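Local coordinates for protein-L-isoaspartate(D-aspartate) O-methyltransferase (Sulfolobus tokodaii, PDB 1VBF), which probably catalyses transfer of a methyl group from S-adenosylmethionine to L-isoaspartyl residues of damaged proteins, a step toward their repair or degradation, at residues E5-K10 against E18-V23. Residues are numbered along the deposited sequence; the frame is centred on the assembly and turned at random.
Sequences EEILRK and EAFNKV
Phe20 reaches across from helix 14-22 and sets its ring against Ile7 and Leu8 of helix 4-10, and these three side chains carry most of the contact. With CG anti to the backbone N (chi1 -177°), the ring is carried out from its own helix toward the other one. Leu8 meets the edge of that ring: its CB lies near the ring plane, 4.2 Å from CD2 of Phe20. Ile7 works further out along the same ring, with CG2 4.2 Å from CZ of Phe20 in an oblique position, while the two side chains as a whole cross at about a right angle. The far end of Leu8 comes up beside the Asn21 side chain, on the more exposed side of the pair.

The two helices form a helical hairpin near the N-terminus; the axes of the segments 5-10 and 18-22 approach to 10.2 Å and run nearly antiparallel, at 165°. The nearest pair of CA atoms, those of Leu8 and Phe20, is 7.3 Å apart, so side chains fill the gap. Beneath the pair lies the Rossmann-like methyltransferase body: Ile60 of helix 56-65 touches both Ile7 and Phe20, joining the hairpin to it, while Tyr83 of helix 83-91 packs on Phe20. Lys4 of helix 4-10 also hydrogen-bonds to the carbonyl O of Asn21.

Between 5-10 and 18-23 themselves there is no hydrogen bond or salt bridge. Their direct contact is modest, with 191 Å² buried, and having no directional bond of its own it depends on the fit of Phe20 against Ile7 and Leu8.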
loop_
_atom_site.group_PDB
_atom_site.type_symbol
_atom_site.label_atom_id
_atom_site.label_comp_id
_atom_site.label_asym_id
_atom_site.label_seq_id
_atom_site.Cartn_x
_atom_site.Cartn_y
_atom_site.Cartn_z
ATOM N N GLU B 5 -22.151 -20.581 28.669
ATOM C CA GLU B 5 -23.346 -19.906 29.174
ATOM C C GLU B 5 -23.541 -18.545 28.484
ATOM O O GLU B 5 -24.671 -18.170 28.203
ATOM C CB GLU B 5 -23.255 -19.741 30.695
ATOM C CG GLU B 5 -24.497 -19.144 31.390
ATOM C CD GLU B 5 -24.642 -17.601 31.244
ATOM O OE1 GLU B 5 -23.612 -16.877 31.157
ATOM O OE2 GLU B 5 -25.800 -17.110 31.249
ATOM N N GLU B 6 -22.460 -17.810 28.208
ATOM C CA GLU B 6 -22.594 -16.520 27.513
ATOM C C GLU B 6 -23.321 -16.746 26.178
ATOM O O GLU B 6 -24.297 -16.060 25.847
ATOM C CB GLU B 6 -21.242 -15.903 27.126
ATOM C CG GLU B 6 -20.168 -15.746 28.183
ATOM C CD GLU B 6 -18.971 -14.915 27.656
ATOM O OE1 GLU B 6 -19.126 -13.678 27.496
ATOM O OE2 GLU B 6 -17.885 -15.494 27.385
ATOM N N ILE B 7 -22.793 -17.701 25.411
ATOM C CA ILE B 7 -23.315 -18.027 24.100
ATOM C C ILE B 7 -24.736 -18.560 24.127
ATOM O O ILE B 7 -25.551 -18.194 23.270
ATOM C CB ILE B 7 -22.411 -19.056 23.377
ATOM C CG1 ILE B 7 -20.974 -18.541 23.315
ATOM C CG2 ILE B 7 -22.906 -19.278 21.961
ATOM C CD1 ILE B 7 -20.047 -19.417 22.553
ATOM N N LEU B 8 -25.027 -19.405 25.115
ATOM C CA LEU B 8 -26.343 -20.025 25.263
ATOM C C LEU B 8 -27.418 -18.993 25.561
ATOM O O LEU B 8 -28.531 -19.081 25.061
ATOM C CB LEU B 8 -26.293 -21.063 26.379
ATOM C CG LEU B 8 -27.320 -22.193 26.442
ATOM C CD1 LEU B 8 -27.063 -22.988 27.708
ATOM C CD2 LEU B 8 -28.730 -21.654 26.455
ATOM N N ARG B 9 -27.078 -18.013 26.380
ATOM C CA ARG B 9 -27.998 -16.949 26.764
ATOM C C ARG B 9 -28.525 -16.197 25.527
ATOM O O ARG B 9 -29.695 -15.801 25.458
ATOM C CB ARG B 9 -27.260 -15.963 27.676
ATOM C CG ARG B 9 -28.043 -15.503 28.878
ATOM C CD ARG B 9 -27.364 -14.327 29.571
ATOM N NE ARG B 9 -27.557 -13.066 28.850
ATOM C CZ ARG B 9 -27.220 -11.863 29.322
ATOM N NH1 ARG B 9 -26.665 -11.743 30.526
ATOM N NH2 ARG B 9 -27.455 -10.776 28.596
ATOM N N LYS B 10 -27.635 -16.010 24.559
ATOM C CA LYS B 10 -27.940 -15.296 23.327
ATOM C C LYS B 10 -28.815 -16.043 22.320
ATOM O O LYS B 10 -29.488 -15.404 21.515
ATOM C CB LYS B 10 -26.639 -14.926 22.614
ATOM C CG LYS B 10 -25.702 -13.978 23.339
ATOM C CD LYS B 10 -24.361 -13.984 22.606
ATOM C CE LYS B 10 -23.596 -12.682 22.768
ATOM N NZ LYS B 10 -22.492 -12.586 21.754
ATOM N N GLU B 18 -31.144 -25.992 23.035
ATOM C CA GLU B 18 -31.056 -27.323 23.608
ATOM C C GLU B 18 -29.980 -28.166 22.972
ATOM O O GLU B 18 -29.234 -28.831 23.689
ATOM C CB GLU B 18 -32.406 -28.021 23.529
ATOM C CG GLU B 18 -33.437 -27.229 24.257
ATOM C CD GLU B 18 -34.769 -27.896 24.283
ATOM O OE1 GLU B 18 -35.251 -28.323 23.203
ATOM O OE2 GLU B 18 -35.339 -27.981 25.395
ATOM N N ALA B 19 -29.900 -28.139 21.640
ATOM C CA ALA B 19 -28.868 -28.881 20.921
ATOM C C ALA B 19 -27.470 -28.391 21.384
ATOM O O ALA B 19 -26.578 -29.190 21.685
ATOM C CB ALA B 19 -29.046 -28.678 19.433
ATOM N N PHE B 20 -27.304 -27.068 21.474
ATOM C CA PHE B 20 -26.046 -26.475 21.906
ATOM C C PHE B 20 -25.628 -26.925 23.308
ATOM O O PHE B 20 -24.442 -27.147 23.580
ATOM C CB PHE B 20 -26.119 -24.944 21.884
ATOM C CG PHE B 20 -24.807 -24.284 22.252
ATOM C CD1 PHE B 20 -23.670 -24.451 21.449
ATOM C CD2 PHE B 20 -24.674 -23.586 23.448
ATOM C CE1 PHE B 20 -22.444 -23.946 21.835
ATOM C CE2 PHE B 20 -23.447 -23.081 23.838
ATOM C CZ PHE B 20 -22.334 -23.260 23.037
ATOM N N ASN B 21 -26.603 -27.034 24.206
ATOM C CA ASN B 21 -26.290 -27.456 25.546
ATOM C C ASN B 21 -25.895 -28.928 25.603
ATOM O O ASN B 21 -24.954 -29.302 26.295
ATOM C CB ASN B 21 -27.461 -27.222 26.483
ATOM C CG ASN B 21 -27.009 -27.055 27.915
ATOM O OD1 ASN B 21 -27.254 -26.026 28.528
ATOM N ND2 ASN B 21 -26.332 -28.050 28.448
ATOM N N LYS B 22 -26.595 -29.753 24.836
ATOM C CA LYS B 22 -26.352 -31.197 24.799
ATOM C C LYS B 22 -25.093 -31.749 24.066
ATOM O O LYS B 22 -24.377 -32.573 24.626
ATOM C CB LYS B 22 -27.614 -31.868 24.244
ATOM C CG LYS B 22 -27.474 -33.342 23.984
ATOM C CD LYS B 22 -28.682 -33.851 23.226
ATOM C CE LYS B 22 -28.440 -35.252 22.674
ATOM N NZ LYS B 22 -29.643 -35.735 21.938
ATOM N N VAL B 23 -24.826 -31.303 22.833
ATOM C CA VAL B 23 -23.677 -31.803 22.067
ATOM C C VAL B 23 -22.322 -31.368 22.633
ATOM O O VAL B 23 -22.040 -30.185 22.791
ATOM C CB VAL B 23 -23.783 -31.387 20.558
ATOM C CG1 VAL B 23 -22.572 -31.878 19.779
ATOM C CG2 VAL B 23 -25.070 -31.956 19.944
#